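Local coordinates for protein polyketide cyclase / dehydrase and lipid transport (Nitrosospira multiformis, PDB 3P51) that is of unknown function but, as a Bet v 1-like member of the polyketide cyclase and lipid transport family, probably binds a small hydrophobic ligand, at residues V4-V9 with T127-L132; W18-N23 with A138-E143; R22-F27 with I72-D77. All coordinates share one frame; numbering follows the deposited sequence.

Interaction 1 of 3, residues V4-V9 with T127-L132; sequences VYNSIV and TVYRSL
V4 and N6 on the first strand meet Y129 and R130 on helix 120-139, the long C-terminal helix that a Bet v 1-like (helix-grip) fold lays across its curved antiparallel sheet. The two short axes run nearly parallel, 16° apart and 8.6 Å from each other. R130 makes the polar half of the contact. Its chain is extended from CG to NE and crosses N6 at about a right angle, bringing NE to within 2.8 Å of N6 OD1. The N-H...O angle of this hydrogen bond is 156°; the donor lies off the carbonyl plane, and the amide and guanidinium planes stand almost perpendicular. A water completes a small ring: it hydrogen-bonds N6 OD1 at 2.9 Å and accepts from R130 NH2 at 2.8 Å, sitting in the guanidinium plane. The other end of the amide is held too, because N6 ND2 bonds to N126 OD1 one turn back on the helix; bonds at both ends should fix which way the amide is flipped. The apolar half is V4 against Y129. V4 CG2 lies between its own backbone N and carbonyl carbon (CG1 has chi1 -69°) and reaches the ring edge in plane, 3.8 Å from Y129 CD2. Y129 drops from the helix toward the sheet, where its hydroxyl bonds to Y91 OH and its ring meets W110. Between the two halves, N6 ND2 rests 3.9 Å from Y129 CB.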
loop_
_atom_site.group_PDB
_atom_site.type_symbol
_atom_site.label_atom_id
_atom_site.label_comp_id
_atom_site.label_asym_id
_atom_site.label_seq_id
_atom_site.Cartn_x
_atom_site.Cartn_y
_atom_site.Cartn_z
ATOM N N VAL A 4 1.536 17.481 -3.935
ATOM C CA VAL A 4 2.955 17.797 -3.944
ATOM C C VAL A 4 3.726 16.612 -3.390
ATOM O O VAL A 4 3.180 15.794 -2.649
ATOM C CB VAL A 4 3.261 19.036 -3.101
ATOM C CG1 VAL A 4 2.676 20.282 -3.771
ATOM C CG2 VAL A 4 2.717 18.857 -1.677
ATOM N N TYR A 5 4.994 16.509 -3.760
ATOM C CA TYR A 5 5.833 15.436 -3.243
ATOM C C TYR A 5 7.242 15.952 -3.116
ATOM O O TYR A 5 7.817 16.423 -4.094
ATOM C CB TYR A 5 5.818 14.228 -4.182
ATOM C CG TYR A 5 6.745 13.113 -3.716
ATOM C CD1 TYR A 5 6.294 12.137 -2.828
ATOM C CD2 TYR A 5 8.061 13.045 -4.156
ATOM C CE1 TYR A 5 7.133 11.109 -2.393
ATOM C CE2 TYR A 5 8.911 12.028 -3.733
ATOM C CZ TYR A 5 8.440 11.062 -2.849
ATOM O OH TYR A 5 9.272 10.050 -2.410
ATOM N N ASN A 6 7.792 15.883 -1.911
ATOM C CA ASN A 6 9.168 16.309 -1.690
ATOM C C ASN A 6 9.928 15.316 -0.830
ATOM O O ASN A 6 9.363 14.721 0.094
ATOM C CB ASN A 6 9.198 17.679 -1.037
ATOM C CG ASN A 6 8.627 18.755 -1.935
ATOM O OD1 ASN A 6 9.338 19.331 -2.764
ATOM N ND2 ASN A 6 7.335 19.025 -1.785
ATOM N N SER A 7 11.212 15.151 -1.123
ATOM C CA SER A 7 12.014 14.164 -0.420
ATOM C C SER A 7 13.474 14.584 -0.332
ATOM O O SER A 7 13.955 15.394 -1.129
ATOM C CB SER A 7 11.877 12.801 -1.104
ATOM O OG SER A 7 12.329 12.852 -2.448
ATOM N N ILE A 8 14.163 14.046 0.665
ATOM C CA ILE A 8 15.578 14.318 0.895
ATOM C C ILE A 8 16.234 13.087 1.512
ATOM O O ILE A 8 15.547 12.210 2.048
ATOM C CB ILE A 8 15.778 15.447 1.908
ATOM C CG1 ILE A 8 15.106 15.069 3.229
ATOM C CG2 ILE A 8 15.237 16.767 1.373
ATOM C CD1 ILE A 8 15.405 16.020 4.355
ATOM N N VAL A 9 17.564 13.034 1.436
ATOM C CA VAL A 9 18.344 12.051 2.181
ATOM C C VAL A 9 19.040 12.720 3.365
ATOM O O VAL A 9 19.660 13.765 3.223
ATOM C CB VAL A 9 19.376 11.362 1.288
ATOM C CG1 VAL A 9 20.327 10.486 2.132
ATOM C CG2 VAL A 9 18.659 10.520 0.241
ATOM N N THR A 127 6.877 24.996 -1.024
ATOM C CA THR A 127 7.742 25.869 -0.247
ATOM C C THR A 127 7.757 25.477 1.221
ATOM O O THR A 127 8.818 25.396 1.836
ATOM C CB THR A 127 7.325 27.339 -0.399
ATOM O OG1 THR A 127 7.684 27.793 -1.709
ATOM C CG2 THR A 127 8.017 28.207 0.646
ATOM N N VAL A 128 6.576 25.239 1.782
ATOM C CA VAL A 128 6.464 24.776 3.161
ATOM C C VAL A 128 7.207 23.455 3.389
ATOM O O VAL A 128 8.089 23.367 4.248
ATOM C CB VAL A 128 4.984 24.644 3.585
ATOM C CG1 VAL A 128 4.847 23.756 4.827
ATOM C CG2 VAL A 128 4.375 26.035 3.825
ATOM N N TYR A 129 6.864 22.426 2.620
ATOM C CA TYR A 129 7.521 21.132 2.803
ATOM C C TYR A 129 9.034 21.171 2.605
ATOM O O TYR A 129 9.761 20.506 3.319
ATOM C CB TYR A 129 6.875 20.064 1.924
ATOM C CG TYR A 129 5.525 19.657 2.456
ATOM C CD1 TYR A 129 5.320 19.530 3.822
ATOM C CD2 TYR A 129 4.449 19.443 1.607
ATOM C CE1 TYR A 129 4.082 19.170 4.331
ATOM C CE2 TYR A 129 3.211 19.079 2.105
ATOM C CZ TYR A 129 3.033 18.945 3.467
ATOM O OH TYR A 129 1.806 18.585 3.976
ATOM N N ARG A 130 9.513 21.959 1.651
ATOM C CA ARG A 130 10.952 22.025 1.417
ATOM C C ARG A 130 11.661 22.655 2.613
ATOM O O ARG A 130 12.756 22.245 2.981
ATOM C CB ARG A 130 11.255 22.770 0.112
ATOM C CG ARG A 130 10.937 21.933 -1.114
ATOM C CD ARG A 130 10.749 22.755 -2.372
ATOM N NE ARG A 130 10.252 21.923 -3.473
ATOM C CZ ARG A 130 9.902 22.397 -4.666
ATOM N NH1 ARG A 130 9.986 23.707 -4.913
ATOM N NH2 ARG A 130 9.461 21.567 -5.610
ATOM N N SER A 131 11.014 23.632 3.237
ATOM C CA SER A 131 11.574 24.267 4.427
ATOM C C SER A 131 11.611 23.319 5.617
ATOM O O SER A 131 12.612 23.243 6.321
ATOM C CB SER A 131 10.785 25.529 4.793
ATOM O OG SER A 131 11.158 25.986 6.082
ATOM N N LEU A 132 10.516 22.601 5.848
ATOM C CA LEU A 132 10.459 21.640 6.947
ATOM C C LEU A 132 11.528 20.555 6.779
ATOM O O LEU A 132 12.256 20.229 7.718
ATOM C CB LEU A 132 9.071 20.998 7.037
ATOM C CG LEU A 132 7.868 21.928 7.261
ATOM C CD1 LEU A 132 6.566 21.151 7.174
ATOM C CD2 LEU A 132 7.964 22.646 8.594
HETATM O O HOH W 1 8.901 18.781 -5.610
#

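Interaction 2 of 3, residues W18-N23 with A138-E143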
loop_
_atom_site.group_PDB
_atom_site.type_symbol
_atom_site.label_atom_id
_atom_site.label_comp_id
_atom_site.label_asym_id
_atom_site.label_seq_id
_atom_site.Cartn_x
_atom_site.Cartn_y
_atom_site.Cartn_z
ATOM N N TRP A 18 13.752 8.835 13.145
ATOM C CA TRP A 18 12.404 8.536 13.630
ATOM C C TRP A 18 12.232 9.033 15.064
ATOM O O TRP A 18 11.236 9.668 15.394
ATOM C CB TRP A 18 12.107 7.029 13.532
ATOM C CG TRP A 18 10.685 6.646 13.924
ATOM C CD1 TRP A 18 10.315 5.771 14.913
ATOM C CD2 TRP A 18 9.461 7.134 13.348
ATOM N NE1 TRP A 18 8.943 5.682 14.979
ATOM C CE2 TRP A 18 8.395 6.499 14.029
ATOM C CE3 TRP A 18 9.163 8.032 12.317
ATOM C CZ2 TRP A 18 7.047 6.740 13.716
ATOM C CZ3 TRP A 18 7.809 8.282 12.006
ATOM C CH2 TRP A 18 6.778 7.635 12.707
ATOM N N SER A 19 13.209 8.748 15.921
ATOM C CA SER A 19 13.104 9.150 17.317
ATOM C C SER A 19 12.835 10.648 17.434
ATOM O O SER A 19 12.150 11.109 18.351
ATOM C CB SER A 19 14.369 8.764 18.090
ATOM O OG SER A 19 14.368 9.397 19.355
ATOM N N ARG A 20 13.378 11.404 16.491
ATOM C CA ARG A 20 13.257 12.854 16.507
ATOM C C ARG A 20 11.885 13.364 16.016
ATOM O O ARG A 20 11.356 14.328 16.565
ATOM C CB ARG A 20 14.382 13.468 15.665
ATOM C CG ARG A 20 14.420 15.001 15.665
ATOM C CD ARG A 20 14.892 15.545 17.009
ATOM N NE ARG A 20 15.238 16.967 16.933
ATOM C CZ ARG A 20 14.556 17.951 17.516
ATOM N NH1 ARG A 20 13.477 17.677 18.238
ATOM N NH2 ARG A 20 14.966 19.212 17.387
ATOM N N ILE A 21 11.312 12.724 14.994
ATOM C CA ILE A 21 10.095 13.249 14.357
ATOM C C ILE A 21 8.812 12.500 14.712
ATOM O O ILE A 21 7.739 12.885 14.280
ATOM C CB ILE A 21 10.211 13.221 12.825
ATOM C CG1 ILE A 21 10.294 11.777 12.321
ATOM C CG2 ILE A 21 11.421 14.027 12.366
ATOM C CD1 ILE A 21 9.811 11.597 10.902
ATOM N N ARG A 22 8.923 11.439 15.504
ATOM C CA ARG A 22 7.825 10.479 15.652
ATOM C C ARG A 22 6.638 10.983 16.480
ATOM O O ARG A 22 5.598 10.335 16.531
ATOM C CB ARG A 22 8.343 9.150 16.231
ATOM C CG ARG A 22 8.648 9.161 17.720
ATOM C CD ARG A 22 9.212 7.800 18.175
ATOM N NE ARG A 22 9.668 7.836 19.561
ATOM C CZ ARG A 22 9.027 7.276 20.586
ATOM N NH1 ARG A 22 7.889 6.613 20.391
ATOM N NH2 ARG A 22 9.538 7.367 21.809
ATOM N N ASN A 23 6.796 12.133 17.121
ATOM C CA ASN A 23 5.766 12.643 18.021
ATOM C C ASN A 23 4.943 13.755 17.368
ATOM O O ASN A 23 5.450 14.834 17.103
ATOM C CB ASN A 23 6.397 13.125 19.332
ATOM C CG ASN A 23 5.362 13.442 20.395
ATOM O OD1 ASN A 23 4.352 14.082 20.118
ATOM N ND2 ASN A 23 5.598 12.975 21.615
ATOM N N ALA A 138 19.321 19.791 8.039
ATOM C CA ALA A 138 20.326 20.632 8.672
ATOM C C ALA A 138 20.670 20.108 10.059
ATOM O O ALA A 138 21.800 20.250 10.522
ATOM C CB ALA A 138 19.860 22.082 8.742
ATOM N N GLU A 139 19.696 19.492 10.719
ATOM C CA GLU A 139 19.933 18.944 12.048
ATOM C C GLU A 139 20.805 17.682 12.009
ATOM O O GLU A 139 21.571 17.415 12.932
ATOM C CB GLU A 139 18.610 18.671 12.767
ATOM C CG GLU A 139 18.784 17.846 14.026
ATOM C CD GLU A 139 17.732 18.129 15.081
ATOM O OE1 GLU A 139 17.042 19.174 14.995
ATOM O OE2 GLU A 139 17.614 17.300 16.010
ATOM N N PHE A 140 20.692 16.915 10.931
ATOM C CA PHE A 140 21.456 15.681 10.793
ATOM C C PHE A 140 22.426 15.760 9.619
ATOM O O PHE A 140 22.167 15.198 8.547
ATOM C CB PHE A 140 20.518 14.487 10.590
ATOM C CG PHE A 140 19.627 14.203 11.761
ATOM C CD1 PHE A 140 20.152 13.731 12.950
ATOM C CD2 PHE A 140 18.262 14.394 11.671
ATOM C CE1 PHE A 140 19.331 13.462 14.026
ATOM C CE2 PHE A 140 17.438 14.123 12.746
ATOM C CZ PHE A 140 17.975 13.658 13.923
ATOM N N THR A 141 23.544 16.451 9.819
ATOM C CA THR A 141 24.504 16.645 8.740
ATOM C C THR A 141 25.516 15.501 8.659
ATOM O O THR A 141 25.699 14.748 9.619
ATOM C CB THR A 141 25.237 17.987 8.886
ATOM O OG1 THR A 141 24.275 19.036 9.044
ATOM C CG2 THR A 141 26.083 18.274 7.653
ATOM N N SER A 142 26.162 15.373 7.504
ATOM C CA SER A 142 27.198 14.366 7.303
ATOM C C SER A 142 28.351 14.553 8.287
ATOM O O SER A 142 29.211 13.682 8.426
ATOM C CB SER A 142 27.717 14.419 5.862
ATOM O OG SER A 142 28.708 13.430 5.638
ATOM N N GLU A 143 28.359 15.694 8.968
ATOM C CA GLU A 143 29.386 16.005 9.957
ATOM C C GLU A 143 28.796 16.095 11.365
ATOM O O GLU A 143 29.501 15.904 12.356
ATOM C CB GLU A 143 30.116 17.301 9.585
ATOM C CG GLU A 143 29.202 18.438 9.141
ATOM C CD GLU A 143 29.023 19.500 10.209
ATOM O OE1 GLU A 143 28.152 20.381 10.034
ATOM O OE2 GLU A 143 29.756 19.456 11.221
#
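R20, near the end of helix 14-21, reaches over to E139 and F140, where helix 120-139 gives way to loop. Its CB meets the edge of the F140 ring in plane, 4.0 Å from F140 CZ. CG lies anti to the backbone N (chi1 -177°) and is still near F140 CZ at 4.2 Å, and there the chain bends (chi2 72°), carrying the rest up to the glutamate. CD passes 3.4 Å from E139 OE2. Beyond it the guanidinium grips the carboxylate side-on in a two-pronged salt bridge: NE gives a 2.6 Å hydrogen bond to E139 OE2, and NH2 a longer one of 3.2 Å to E139 OE1. Both oxygens are met on their syn sides, although the two planes are 39° apart and NE stands out of the carboxylate plane. The remaining nitrogen, NH1, bonds to S28 OG. E139 CG lies over one face of F140. The bridge thus ties the short helix 14-21 to the C-terminal end of helix 120-139, with I21 turned to strand 88-100 and F140 touching A12 in the loop after strand 3-10.

Interaction 3 of 3, residues R22-F27 with I72-D77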
loop_
_atom_site.group_PDB
_atom_site.type_symbol
_atom_site.label_atom_id
_atom_site.label_comp_id
_atom_site.label_asym_id
_atom_site.label_seq_id
_atom_site.Cartn_x
_atom_site.Cartn_y
_atom_site.Cartn_z
ATOM N N ARG A 22 8.923 11.439 15.504
ATOM C CA ARG A 22 7.825 10.479 15.652
ATOM C C ARG A 22 6.638 10.983 16.480
ATOM O O ARG A 22 5.598 10.335 16.531
ATOM C CB ARG A 22 8.343 9.150 16.231
ATOM C CG ARG A 22 8.648 9.161 17.720
ATOM C CD ARG A 22 9.212 7.800 18.175
ATOM N NE ARG A 22 9.668 7.836 19.561
ATOM C CZ ARG A 22 9.027 7.276 20.586
ATOM N NH1 ARG A 22 7.889 6.613 20.391
ATOM N NH2 ARG A 22 9.538 7.367 21.809
ATOM N N ASN A 23 6.796 12.133 17.121
ATOM C CA ASN A 23 5.766 12.643 18.021
ATOM C C ASN A 23 4.943 13.755 17.368
ATOM O O ASN A 23 5.450 14.834 17.103
ATOM C CB ASN A 23 6.397 13.125 19.332
ATOM C CG ASN A 23 5.362 13.442 20.395
ATOM O OD1 ASN A 23 4.352 14.082 20.118
ATOM N ND2 ASN A 23 5.598 12.975 21.615
ATOM N N PHE A 24 3.674 13.469 17.092
ATOM C CA PHE A 24 2.790 14.417 16.406
ATOM C C PHE A 24 2.709 15.760 17.149
ATOM O O PHE A 24 2.458 16.789 16.537
ATOM C CB PHE A 24 1.407 13.772 16.220
ATOM C CG PHE A 24 0.394 14.627 15.507
ATOM C CD1 PHE A 24 0.412 14.745 14.122
ATOM C CD2 PHE A 24 -0.624 15.258 16.216
ATOM C CE1 PHE A 24 -0.551 15.519 13.452
ATOM C CE2 PHE A 24 -1.594 16.034 15.557
ATOM C CZ PHE A 24 -1.553 16.161 14.171
ATOM N N HIS A 25 2.954 15.760 18.460
ATOM C CA HIS A 25 2.899 17.010 19.221
ATOM C C HIS A 25 4.262 17.664 19.474
ATOM O O HIS A 25 4.328 18.704 20.130
ATOM C CB HIS A 25 2.178 16.817 20.555
ATOM C CG HIS A 25 0.711 16.556 20.422
ATOM N ND1 HIS A 25 0.051 15.612 21.181
ATOM C CD2 HIS A 25 -0.228 17.123 19.630
ATOM C CE1 HIS A 25 -1.228 15.604 20.858
ATOM N NE2 HIS A 25 -1.425 16.512 19.916
ATOM N N ASP A 26 5.340 17.058 18.973
ATOM C CA ASP A 26 6.665 17.681 19.041
ATOM C C ASP A 26 7.176 18.043 17.647
ATOM O O ASP A 26 7.663 17.178 16.908
ATOM C CB ASP A 26 7.671 16.768 19.754
ATOM C CG ASP A 26 9.061 17.395 19.856
ATOM O OD1 ASP A 26 9.212 18.588 19.526
ATOM O OD2 ASP A 26 10.006 16.703 20.275
ATOM N N PHE A 27 7.065 19.322 17.297
ATOM C CA PHE A 27 7.511 19.825 15.997
ATOM C C PHE A 27 8.766 20.697 16.158
ATOM O O PHE A 27 9.099 21.475 15.269
ATOM C CB PHE A 27 6.389 20.631 15.329
ATOM C CG PHE A 27 6.222 20.370 13.843
ATOM C CD1 PHE A 27 7.298 20.011 13.051
ATOM C CD2 PHE A 27 4.975 20.512 13.240
ATOM C CE1 PHE A 27 7.139 19.785 11.681
ATOM C CE2 PHE A 27 4.807 20.294 11.862
ATOM C CZ PHE A 27 5.897 19.926 11.089
ATOM N N ILE A 72 3.483 9.062 9.509
ATOM C CA ILE A 72 2.501 9.897 10.179
ATOM C C ILE A 72 1.602 10.506 9.099
ATOM O O ILE A 72 2.105 11.103 8.156
ATOM C CB ILE A 72 3.193 11.054 10.918
ATOM C CG1 ILE A 72 4.084 10.532 12.043
ATOM C CG2 ILE A 72 2.163 12.047 11.448
ATOM C CD1 ILE A 72 4.807 11.640 12.793
HETATM N N MSE A 73 0.284 10.355 9.220
HETATM C CA MSE A 73 -0.618 10.969 8.248
HETATM C C MSE A 73 -1.615 11.848 8.965
HETATM O O MSE A 73 -2.107 11.492 10.024
HETATM C CB MSE A 73 -1.390 9.928 7.445
HETATM C CG MSE A 73 -0.540 8.994 6.609
HETATM SE SE MSE A 73 -1.672 7.761 5.568
HETATM C CE MSE A 73 -3.054 9.040 5.102
ATOM N N TYR A 74 -1.942 12.983 8.368
ATOM C CA TYR A 74 -2.830 13.918 9.034
ATOM C C TYR A 74 -3.665 14.686 8.031
ATOM O O TYR A 74 -3.269 14.858 6.871
ATOM C CB TYR A 74 -2.006 14.906 9.862
ATOM C CG TYR A 74 -0.976 15.642 9.033
ATOM C CD1 TYR A 74 -1.277 16.859 8.427
ATOM C CD2 TYR A 74 0.294 15.108 8.839
ATOM C CE1 TYR A 74 -0.334 17.530 7.650
ATOM C CE2 TYR A 74 1.237 15.770 8.074
ATOM C CZ TYR A 74 0.920 16.973 7.482
ATOM O OH TYR A 74 1.861 17.621 6.718
ATOM N N SER A 75 -4.819 15.166 8.487
ATOM C CA SER A 75 -5.609 16.109 7.713
ATOM C C SER A 75 -5.256 17.512 8.173
ATOM O O SER A 75 -5.028 17.742 9.360
ATOM C CB SER A 75 -7.106 15.861 7.920
ATOM O OG SER A 75 -7.473 15.971 9.290
HETATM N N MSE A 76 -5.192 18.448 7.232
HETATM C CA MSE A 76 -5.129 19.856 7.593
HETATM C C MSE A 76 -6.550 20.420 7.588
HETATM O O MSE A 76 -7.141 20.627 6.530
HETATM C CB MSE A 76 -4.259 20.636 6.614
HETATM C CG MSE A 76 -3.996 22.050 7.073
HETATM SE SE MSE A 76 -3.626 23.239 5.567
HETATM C CE MSE A 76 -1.928 22.417 5.029
ATOM N N ASP A 77 -7.092 20.667 8.776
ATOM C CA ASP A 77 -8.482 21.095 8.920
ATOM C C ASP A 77 -8.662 22.611 8.742
ATOM O O ASP A 77 -9.714 23.078 8.300
ATOM C CB ASP A 77 -9.019 20.650 10.284
ATOM C CG ASP A 77 -8.695 19.181 10.599
ATOM O OD1 ASP A 77 -8.706 18.343 9.671
ATOM O OD2 ASP A 77 -8.437 18.870 11.782
#
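The concave side of the sheet in this Bet v 1-like fold, where relatives hold their hydrophobic ligands, is the setting for F24 against I72 and Y74; whether this protein binds anything there is not established. F24 belongs to the loop after helix 14-21, and I72 and Y74 to strand 71-78, both starting out toward that loop at CB. With CG anti to the backbone N (chi1 -179°), the F24 ring projects from the loop to the strand. Two neighbouring atoms of the ring do the touching: CD1 comes to 4.2 Å from I72 CG2, and CE1 to 3.9 Å from Y74 CB. Both partners approach the ring at a slant. The two branches of I72 divide the work, for while CG2 meets the phenyl ring, CD1 reaches the backbone and lies 4.0 Å from R22 O. That carbonyl oxygen also accepts a hydrogen bond from Y65 OH.

The loop carrying F24 is a tight turn. A type I turn runs from N23 to D26, closed by a 2.9 Å bond from D26 N to N23 O. Inside it N23 OD1 accepts from H25 N at 2.7 Å, an Asx turn, with the donor in the carbonyl plane. Y74 meets F24 most closely through its CB; its chi1 of 56° sets the ring between its own N and carbonyl carbon, and the hydroxyl bonds to Y129 OH and W110 NE1. R52 makes cation-pi contacts with both rings, F24 and Y74, and L62 touches F24 and I72. The loop is thus laid over adjoining strands 71-78 and 58-66, while H25 and F27 touch strand 37-40 at the sheet's far margin.

Interactions 1 and 2 both use helix 120-139, interaction 1 on its middle and interaction 2 at its C-terminal end, and pair it with strand 3-10 and with helix 14-21, bringing the chain ends together twice; their segments alternate along the chain. Interaction 3 is nested within the chain loop closed by interaction 1; it starts from R22 and N23, shared with interaction 2, and returns to the same sheet. The three centres are 15 to 16 Å apart. Interactions 1 and 3 touch through Y129 OH and Y74 OH and through L132 and F27; W18 and I21 of interaction 2 pack on I72. Together they hold long helix, short helix and loop against one curved sheet.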